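Local coordinates for adhesion and penetration protein autotransporter (Haemophilus influenzae, PDB 3SYJ) that promotes adherence and invasion by directly binding a host cell structure, and is probably a serine protease, here as its secreted passenger domain, at residues Phe94-Tyr104 against Tyr116-Glu127. Numbering follows the deposited sequence.
Sequences FTYKIVKRNNY and YHNPRLHKFVTE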
ATOM      1  N   PHE A  94      28.819  46.143  25.852  1.00 13.32           N
ATOM      2  CA  PHE A  94      30.157  46.462  26.321  1.00 15.35           C
ATOM      3  C   PHE A  94      30.452  47.950  26.163  1.00 15.16           C
ATOM      4  O   PHE A  94      30.128  48.551  25.139  1.00 14.78           O
ATOM      5  CB  PHE A  94      31.180  45.621  25.564  1.00 13.97           C
ATOM      6  CG  PHE A  94      32.573  45.726  26.106  1.00 15.62           C
ATOM      7  CD1 PHE A  94      32.942  45.037  27.251  1.00 19.51           C
ATOM      8  CD2 PHE A  94      33.521  46.500  25.459  1.00 12.97           C
ATOM      9  CE1 PHE A  94      34.231  45.135  27.751  1.00 16.14           C
ATOM     10  CE2 PHE A  94      34.803  46.598  25.946  1.00 16.74           C
ATOM     11  CZ  PHE A  94      35.163  45.913  27.098  1.00 16.49           C
ATOM     12  N   THR A  95      31.063  48.539  27.183  1.00 16.37           N
ATOM     13  CA  THR A  95      31.415  49.947  27.146  1.00 14.00           C
ATOM     14  C   THR A  95      32.825  50.125  26.597  1.00 16.84           C
ATOM     15  O   THR A  95      33.807  49.801  27.270  1.00 19.03           O
ATOM     16  CB  THR A  95      31.298  50.585  28.548  1.00 20.90           C
ATOM     17  OG1 THR A  95      29.970  50.382  29.059  1.00 20.55           O
ATOM     18  CG2 THR A  95      31.581  52.079  28.489  1.00 16.27           C
ATOM     19  N   TYR A  96      32.926  50.607  25.361  1.00 14.57           N
ATOM     20  CA  TYR A  96      34.223  50.886  24.761  1.00 13.20           C
ATOM     21  C   TYR A  96      34.667  52.291  25.144  1.00 16.44           C
ATOM     22  O   TYR A  96      33.949  53.251  24.889  1.00 16.86           O
ATOM     23  CB  TYR A  96      34.153  50.747  23.236  1.00 13.18           C
ATOM     24  CG  TYR A  96      33.880  49.329  22.789  1.00 14.47           C
ATOM     25  CD1 TYR A  96      34.911  48.400  22.692  1.00 12.29           C
ATOM     26  CD2 TYR A  96      32.593  48.917  22.478  1.00  9.85           C
ATOM     27  CE1 TYR A  96      34.659  47.095  22.305  1.00 11.58           C
ATOM     28  CE2 TYR A  96      32.333  47.630  22.083  1.00 13.43           C
ATOM     29  CZ  TYR A  96      33.370  46.719  22.004  1.00 13.60           C
ATOM     30  OH  TYR A  96      33.102  45.436  21.617  1.00 13.09           O
ATOM     31  N   LYS A  97      35.849  52.411  25.747  1.00 15.97           N
ATOM     32  CA  LYS A  97      36.337  53.702  26.245  1.00 17.89           C
ATOM     33  C   LYS A  97      37.251  54.436  25.276  1.00 16.56           C
ATOM     34  O   LYS A  97      38.153  53.850  24.693  1.00 18.74           O
ATOM     35  CB  LYS A  97      37.095  53.520  27.562  1.00 17.62           C
ATOM     36  CG  LYS A  97      36.290  52.900  28.684  1.00 20.79           C
ATOM     37  CD  LYS A  97      37.189  52.526  29.862  1.00 24.90           C
ATOM     38  CE  LYS A  97      36.416  51.762  30.931  1.00 36.16           C
ATOM     39  NZ  LYS A  97      37.282  51.391  32.086  1.00 45.61           N
ATOM     40  N   ILE A  98      37.026  55.737  25.133  1.00 18.21           N
ATOM     41  CA  ILE A  98      37.916  56.601  24.374  1.00 18.40           C
ATOM     42  C   ILE A  98      39.219  56.815  25.151  1.00 21.47           C
ATOM     43  O   ILE A  98      39.194  57.236  26.309  1.00 19.04           O
ATOM     44  CB  ILE A  98      37.245  57.972  24.102  1.00 20.09           C
ATOM     45  CG1 ILE A  98      36.112  57.818  23.076  1.00 20.68           C
ATOM     46  CG2 ILE A  98      38.270  59.004  23.637  1.00 16.89           C
ATOM     47  CD1 ILE A  98      35.187  59.026  22.983  1.00 21.02           C
ATOM     48  N   VAL A  99      40.352  56.525  24.516  1.00 19.13           N
ATOM     49  CA  VAL A  99      41.654  56.682  25.155  1.00 19.01           C
ATOM     50  C   VAL A  99      42.426  57.826  24.517  1.00 20.92           C
ATOM     51  O   VAL A  99      43.433  58.281  25.048  1.00 22.21           O
ATOM     52  CB  VAL A  99      42.493  55.387  25.063  1.00 17.76           C
ATOM     53  CG1 VAL A  99      41.737  54.231  25.701  1.00 19.34           C
ATOM     54  CG2 VAL A  99      42.835  55.063  23.615  1.00 16.35           C
ATOM     55  N   LYS A 100      41.945  58.287  23.372  1.00 21.36           N
ATOM     56  CA  LYS A 100      42.570  59.390  22.662  1.00 17.82           C
ATOM     57  C   LYS A 100      41.545  59.958  21.689  1.00 21.24           C
ATOM     58  O   LYS A 100      40.997  59.221  20.868  1.00 20.17           O
ATOM     59  CB  LYS A 100      43.805  58.892  21.920  1.00 17.53           C
ATOM     60  CG  LYS A 100      44.557  59.959  21.163  1.00 19.25           C
ATOM     61  CD  LYS A 100      45.124  60.994  22.112  1.00 23.64           C
ATOM     62  CE  LYS A 100      46.130  61.872  21.399  1.00 25.94           C
ATOM     63  NZ  LYS A 100      46.450  63.097  22.173  1.00 29.23           N
ATOM     64  N   ARG A 101      41.280  61.261  21.791  1.00 22.99           N
ATOM     65  CA  ARG A 101      40.222  61.909  21.010  1.00 22.54           C
ATOM     66  C   ARG A 101      40.639  62.208  19.578  1.00 22.30           C
ATOM     67  O   ARG A 101      39.813  62.187  18.668  1.00 24.73           O
ATOM     68  CB  ARG A 101      39.770  63.208  21.683  1.00 23.53           C
ATOM     69  CG  ARG A 101      39.373  63.039  23.134  1.00 23.26           C
ATOM     70  CD  ARG A 101      38.355  64.079  23.562  1.00 27.57           C
ATOM     71  NE  ARG A 101      37.412  63.480  24.495  1.00 31.42           N
ATOM     72  CZ  ARG A 101      36.109  63.346  24.274  1.00 30.99           C
ATOM     73  NH1 ARG A 101      35.554  63.799  23.158  1.00 27.67           N
ATOM     74  NH2 ARG A 101      35.352  62.781  25.190  1.00 30.74           N
ATOM     75  N   ASN A 102      41.923  62.486  19.388  1.00 22.92           N
ATOM     76  CA  ASN A 102      42.442  62.894  18.091  1.00 21.05           C
ATOM     77  C   ASN A 102      41.622  64.030  17.489  1.00 24.66           C
ATOM     78  O   ASN A 102      41.093  63.916  16.387  1.00 22.75           O
ATOM     79  CB  ASN A 102      42.521  61.705  17.131  1.00 24.79           C
ATOM     80  CG  ASN A 102      43.518  60.646  17.592  1.00 26.80           C
ATOM     81  OD1 ASN A 102      44.665  60.956  17.906  1.00 19.48           O
ATOM     82  ND2 ASN A 102      43.081  59.396  17.632  1.00 22.12           N
ATOM     83  N   ASN A 103      41.527  65.127  18.233  1.00 26.11           N
ATOM     84  CA  ASN A 103      40.916  66.346  17.727  1.00 25.20           C
ATOM     85  C   ASN A 103      41.768  66.932  16.606  1.00 25.42           C
ATOM     86  O   ASN A 103      42.960  67.179  16.775  1.00 32.76           O
ATOM     87  CB  ASN A 103      40.716  67.370  18.851  1.00 23.98           C
ATOM     88  CG  ASN A 103      39.701  66.911  19.890  1.00 22.40           C
ATOM     89  OD1 ASN A 103      38.724  66.240  19.566  1.00 22.14           O
ATOM     90  ND2 ASN A 103      39.931  67.277  21.145  1.00 28.62           N
ATOM     91  N   TYR A 104      41.144  67.129  15.453  1.00 22.81           N
ATOM     92  CA  TYR A 104      41.793  67.697  14.278  1.00 29.44           C
ATOM     93  C   TYR A 104      42.463  69.040  14.570  1.00 29.75           C
ATOM     94  O   TYR A 104      41.894  69.886  15.255  1.00 28.03           O
ATOM     95  CB  TYR A 104      40.732  67.899  13.209  1.00 24.27           C
ATOM     96  CG  TYR A 104      41.245  68.071  11.811  1.00 27.67           C
ATOM     97  CD1 TYR A 104      41.474  66.970  10.998  1.00 21.67           C
ATOM     98  CD2 TYR A 104      41.452  69.338  11.281  1.00 27.44           C
ATOM     99  CE1 TYR A 104      41.916  67.126   9.704  1.00 28.30           C
ATOM    100  CE2 TYR A 104      41.896  69.504   9.988  1.00 25.81           C
ATOM    101  CZ  TYR A 104      42.124  68.397   9.203  1.00 30.63           C
ATOM    102  OH  TYR A 104      42.565  68.554   7.908  1.00 34.07           O
ATOM    103  N   TYR A 116      36.180  68.248  14.252  1.00 25.06           N
ATOM    104  CA  TYR A 116      36.313  66.908  13.705  1.00 24.19           C
ATOM    105  C   TYR A 116      37.310  66.141  14.548  1.00 22.05           C
ATOM    106  O   TYR A 116      38.398  66.640  14.820  1.00 22.12           O
ATOM    107  CB  TYR A 116      36.824  67.001  12.267  1.00 23.18           C
ATOM    108  CG  TYR A 116      36.853  65.691  11.511  1.00 20.83           C
ATOM    109  CD1 TYR A 116      35.983  65.464  10.458  1.00 21.57           C
ATOM    110  CD2 TYR A 116      37.756  64.684  11.845  1.00 23.28           C
ATOM    111  CE1 TYR A 116      36.005  64.276   9.753  1.00 25.18           C
ATOM    112  CE2 TYR A 116      37.787  63.486  11.143  1.00 22.02           C
ATOM    113  CZ  TYR A 116      36.906  63.291  10.100  1.00 22.89           C
ATOM    114  OH  TYR A 116      36.914  62.116   9.391  1.00 21.68           O
ATOM    115  N   HIS A 117      36.947  64.937  14.975  1.00 22.03           N
ATOM    116  CA  HIS A 117      37.912  64.084  15.672  1.00 21.66           C
ATOM    117  C   HIS A 117      37.740  62.581  15.391  1.00 22.53           C
ATOM    118  O   HIS A 117      36.660  62.126  15.006  1.00 23.08           O
ATOM    119  CB  HIS A 117      37.961  64.383  17.183  1.00 19.33           C
ATOM    120  CG  HIS A 117      36.741  63.958  17.943  1.00 18.67           C
ATOM    121  ND1 HIS A 117      36.488  64.380  19.231  1.00 20.13           N
ATOM    122  CD2 HIS A 117      35.702  63.159  17.599  1.00 21.04           C
ATOM    123  CE1 HIS A 117      35.349  63.855  19.651  1.00 17.77           C
ATOM    124  NE2 HIS A 117      34.852  63.110  18.680  1.00 18.24           N
ATOM    125  N   ASN A 118      38.822  61.827  15.584  1.00 21.78           N
ATOM    126  CA  ASN A 118      38.862  60.388  15.320  1.00 19.73           C
ATOM    127  C   ASN A 118      39.284  59.592  16.553  1.00 22.77           C
ATOM    128  O   ASN A 118      40.406  59.090  16.614  1.00 19.25           O
ATOM    129  CB  ASN A 118      39.844  60.091  14.190  1.00 19.04           C
ATOM    130  CG  ASN A 118      39.162  59.903  12.856  1.00 24.23           C
ATOM    131  OD1 ASN A 118      38.239  59.100  12.728  1.00 34.14           O
ATOM    132  ND2 ASN A 118      39.626  60.627  11.847  1.00 22.81           N
ATOM    133  N   PRO A 119      38.387  59.475  17.542  1.00 19.60           N
ATOM    134  CA  PRO A 119      38.703  58.820  18.816  1.00 16.29           C
ATOM    135  C   PRO A 119      39.184  57.382  18.658  1.00 20.83           C
ATOM    136  O   PRO A 119      38.690  56.634  17.810  1.00 20.29           O
ATOM    137  CB  PRO A 119      37.368  58.844  19.564  1.00 16.41           C
ATOM    138  CG  PRO A 119      36.625  59.989  18.979  1.00 20.66           C
ATOM    139  CD  PRO A 119      37.027  60.032  17.527  1.00 18.80           C
ATOM    140  N   ARG A 120      40.160  57.016  19.484  1.00 20.90           N
ATOM    141  CA  ARG A 120      40.655  55.651  19.585  1.00 19.36           C
ATOM    142  C   ARG A 120      40.016  55.018  20.821  1.00 18.94           C
ATOM    143  O   ARG A 120      39.929  55.654  21.873  1.00 19.68           O
ATOM    144  CB  ARG A 120      42.183  55.670  19.716  1.00 22.10           C
ATOM    145  CG  ARG A 120      42.864  54.313  19.760  1.00 20.44           C
ATOM    146  CD  ARG A 120      44.341  54.459  20.112  1.00 21.38           C
ATOM    147  NE  ARG A 120      45.102  53.255  19.792  1.00 24.90           N
ATOM    148  CZ  ARG A 120      46.240  52.902  20.388  1.00 26.01           C
ATOM    149  NH1 ARG A 120      46.761  53.659  21.345  1.00 20.90           N
ATOM    150  NH2 ARG A 120      46.857  51.783  20.029  1.00 21.48           N
ATOM    151  N   LEU A 121      39.548  53.780  20.681  1.00 18.49           N
ATOM    152  CA  LEU A 121      38.886  53.054  21.764  1.00 15.50           C
ATOM    153  C   LEU A 121      39.873  52.118  22.450  1.00 16.55           C
ATOM    154  O   LEU A 121      40.900  51.782  21.883  1.00 16.42           O
ATOM    155  CB  LEU A 121      37.712  52.254  21.207  1.00 14.14           C
ATOM    156  CG  LEU A 121      36.707  53.096  20.422  1.00 16.14           C
ATOM    157  CD1 LEU A 121      35.604  52.222  19.833  1.00 14.79           C
ATOM    158  CD2 LEU A 121      36.126  54.176  21.312  1.00 13.35           C
ATOM    159  N   HIS A 122      39.565  51.694  23.669  1.00 15.80           N
ATOM    160  CA  HIS A 122      40.514  50.891  24.426  1.00 17.76           C
ATOM    161  C   HIS A 122      40.492  49.410  24.039  1.00 18.32           C
ATOM    162  O   HIS A 122      41.431  48.680  24.353  1.00 17.85           O
ATOM    163  CB  HIS A 122      40.357  51.100  25.944  1.00 14.97           C
ATOM    164  CG  HIS A 122      39.271  50.283  26.577  1.00 16.85           C
ATOM    165  ND1 HIS A 122      37.959  50.323  26.154  1.00 13.61           N
ATOM    166  CD2 HIS A 122      39.300  49.430  27.630  1.00 16.66           C
ATOM    167  CE1 HIS A 122      37.232  49.517  26.905  1.00 14.88           C
ATOM    168  NE2 HIS A 122      38.021  48.960  27.807  1.00 15.27           N
ATOM    169  N   LYS A 123      39.442  48.983  23.337  1.00 17.81           N
ATOM    170  CA  LYS A 123      39.332  47.597  22.880  1.00 14.31           C
ATOM    171  C   LYS A 123      38.906  47.506  21.419  1.00 15.24           C
ATOM    172  O   LYS A 123      38.218  48.397  20.921  1.00 17.28           O
ATOM    173  CB  LYS A 123      38.314  46.841  23.726  1.00 16.84           C
ATOM    174  CG  LYS A 123      38.736  46.592  25.163  1.00 18.12           C
ATOM    175  CD  LYS A 123      39.788  45.509  25.270  1.00 14.26           C
ATOM    176  CE  LYS A 123      40.109  45.229  26.734  1.00 16.03           C
ATOM    177  NZ  LYS A 123      41.059  44.086  26.898  1.00 18.10           N
ATOM    178  N   PHE A 124      39.305  46.432  20.735  1.00 14.69           N
ATOM    179  CA  PHE A 124      38.769  46.135  19.404  1.00 16.02           C
ATOM    180  C   PHE A 124      37.272  45.893  19.540  1.00 15.39           C
ATOM    181  O   PHE A 124      36.846  45.166  20.436  1.00 14.14           O
ATOM    182  CB  PHE A 124      39.398  44.881  18.797  1.00 13.14           C
ATOM    183  CG  PHE A 124      40.833  45.043  18.377  1.00 18.68           C
ATOM    184  CD1 PHE A 124      41.448  46.279  18.401  1.00 17.18           C
ATOM    185  CD2 PHE A 124      41.558  43.944  17.925  1.00 14.99           C
ATOM    186  CE1 PHE A 124      42.773  46.412  18.001  1.00 19.57           C
ATOM    187  CE2 PHE A 124      42.880  44.075  17.519  1.00 16.62           C
ATOM    188  CZ  PHE A 124      43.488  45.308  17.558  1.00 15.18           C
ATOM    189  N   VAL A 125      36.473  46.489  18.656  1.00 15.66           N
ATOM    190  CA  VAL A 125      35.028  46.288  18.696  1.00 12.87           C
ATOM    191  C   VAL A 125      34.645  44.992  17.991  1.00 12.79           C
ATOM    192  O   VAL A 125      35.026  44.771  16.848  1.00 13.37           O
ATOM    193  CB  VAL A 125      34.262  47.473  18.060  1.00 14.62           C
ATOM    194  CG1 VAL A 125      32.762  47.151  17.960  1.00 12.44           C
ATOM    195  CG2 VAL A 125      34.510  48.762  18.845  1.00 11.95           C
ATOM    196  N   THR A 126      33.887  44.143  18.675  1.00 12.59           N
ATOM    197  CA  THR A 126      33.561  42.817  18.153  1.00 11.02           C
ATOM    198  C   THR A 126      32.142  42.715  17.583  1.00 16.36           C
ATOM    199  O   THR A 126      31.855  41.831  16.780  1.00 17.65           O
ATOM    200  CB  THR A 126      33.684  41.759  19.261  1.00 17.05           C
ATOM    201  OG1 THR A 126      32.868  42.149  20.376  1.00 11.90           O
ATOM    202  CG2 THR A 126      35.152  41.605  19.715  1.00 11.88           C
ATOM    203  N   GLU A 127      31.252  43.611  18.005  1.00 17.25           N
ATOM    204  CA  GLU A 127      29.823  43.477  17.703  1.00 16.55           C
ATOM    205  C   GLU A 127      29.455  43.807  16.260  1.00 13.81           C
ATOM    206  O   GLU A 127      28.403  43.397  15.777  1.00 14.75           O
ATOM    207  CB  GLU A 127      28.985  44.338  18.661  1.00 16.08           C
ATOM    208  CG  GLU A 127      28.898  43.825  20.102  1.00 18.06           C
ATOM    209  CD  GLU A 127      30.141  44.129  20.926  1.00 20.87           C
ATOM    210  OE1 GLU A 127      31.018  44.862  20.426  1.00 16.75           O
ATOM    211  OE2 GLU A 127      30.240  43.626  22.077  1.00 22.47           O
TER
HETATM  212  O   HOH W   1      28.137  45.194  23.299  1.00 28.61           O
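Val125 CG2 sits over the centre of one face of the Tyr96 ring, 3.7 Å from its centroid, a CH-pi contact. The edge of Phe94, at CD2, meets the opposite face. At the rim, Tyr96 OH makes a very short bond of 2.5 Å to Glu127 OE1, with ring and carboxylate planes 77° apart. A water accepts from Phe94 N and donates weakly to Glu127 OE2.

Lys97 CG lies over one face of the His122 wedge and Lys123 CG over the other. His122 CG lies between its own backbone N and carbonyl carbon (chi1 83°), which sets the ring alongside Lys97 CB and CG. Val99 CG1 presses on His122 CB at 3.4 Å. Ile98 CG1 fills the notch between Pro119 CB and Leu121 CD2.

The backbones pair antiparallel, and a beta bulge between Ile98 and Lys100 shifts the register by one. His117 ND1 donates to Asn103 OD1, 2.9 Å away and in the imidazole plane. Asn102 ND2 reaches Asn118 O. In the beta-helix of the same chain, Lys123 NZ hydrogen-bonds Arg403 O and forms a salt bridge with Asp402. Strand 96-100 is the middle and 120-121 an outer strand of a three-stranded antiparallel sheet in the S6-family serine protease domain.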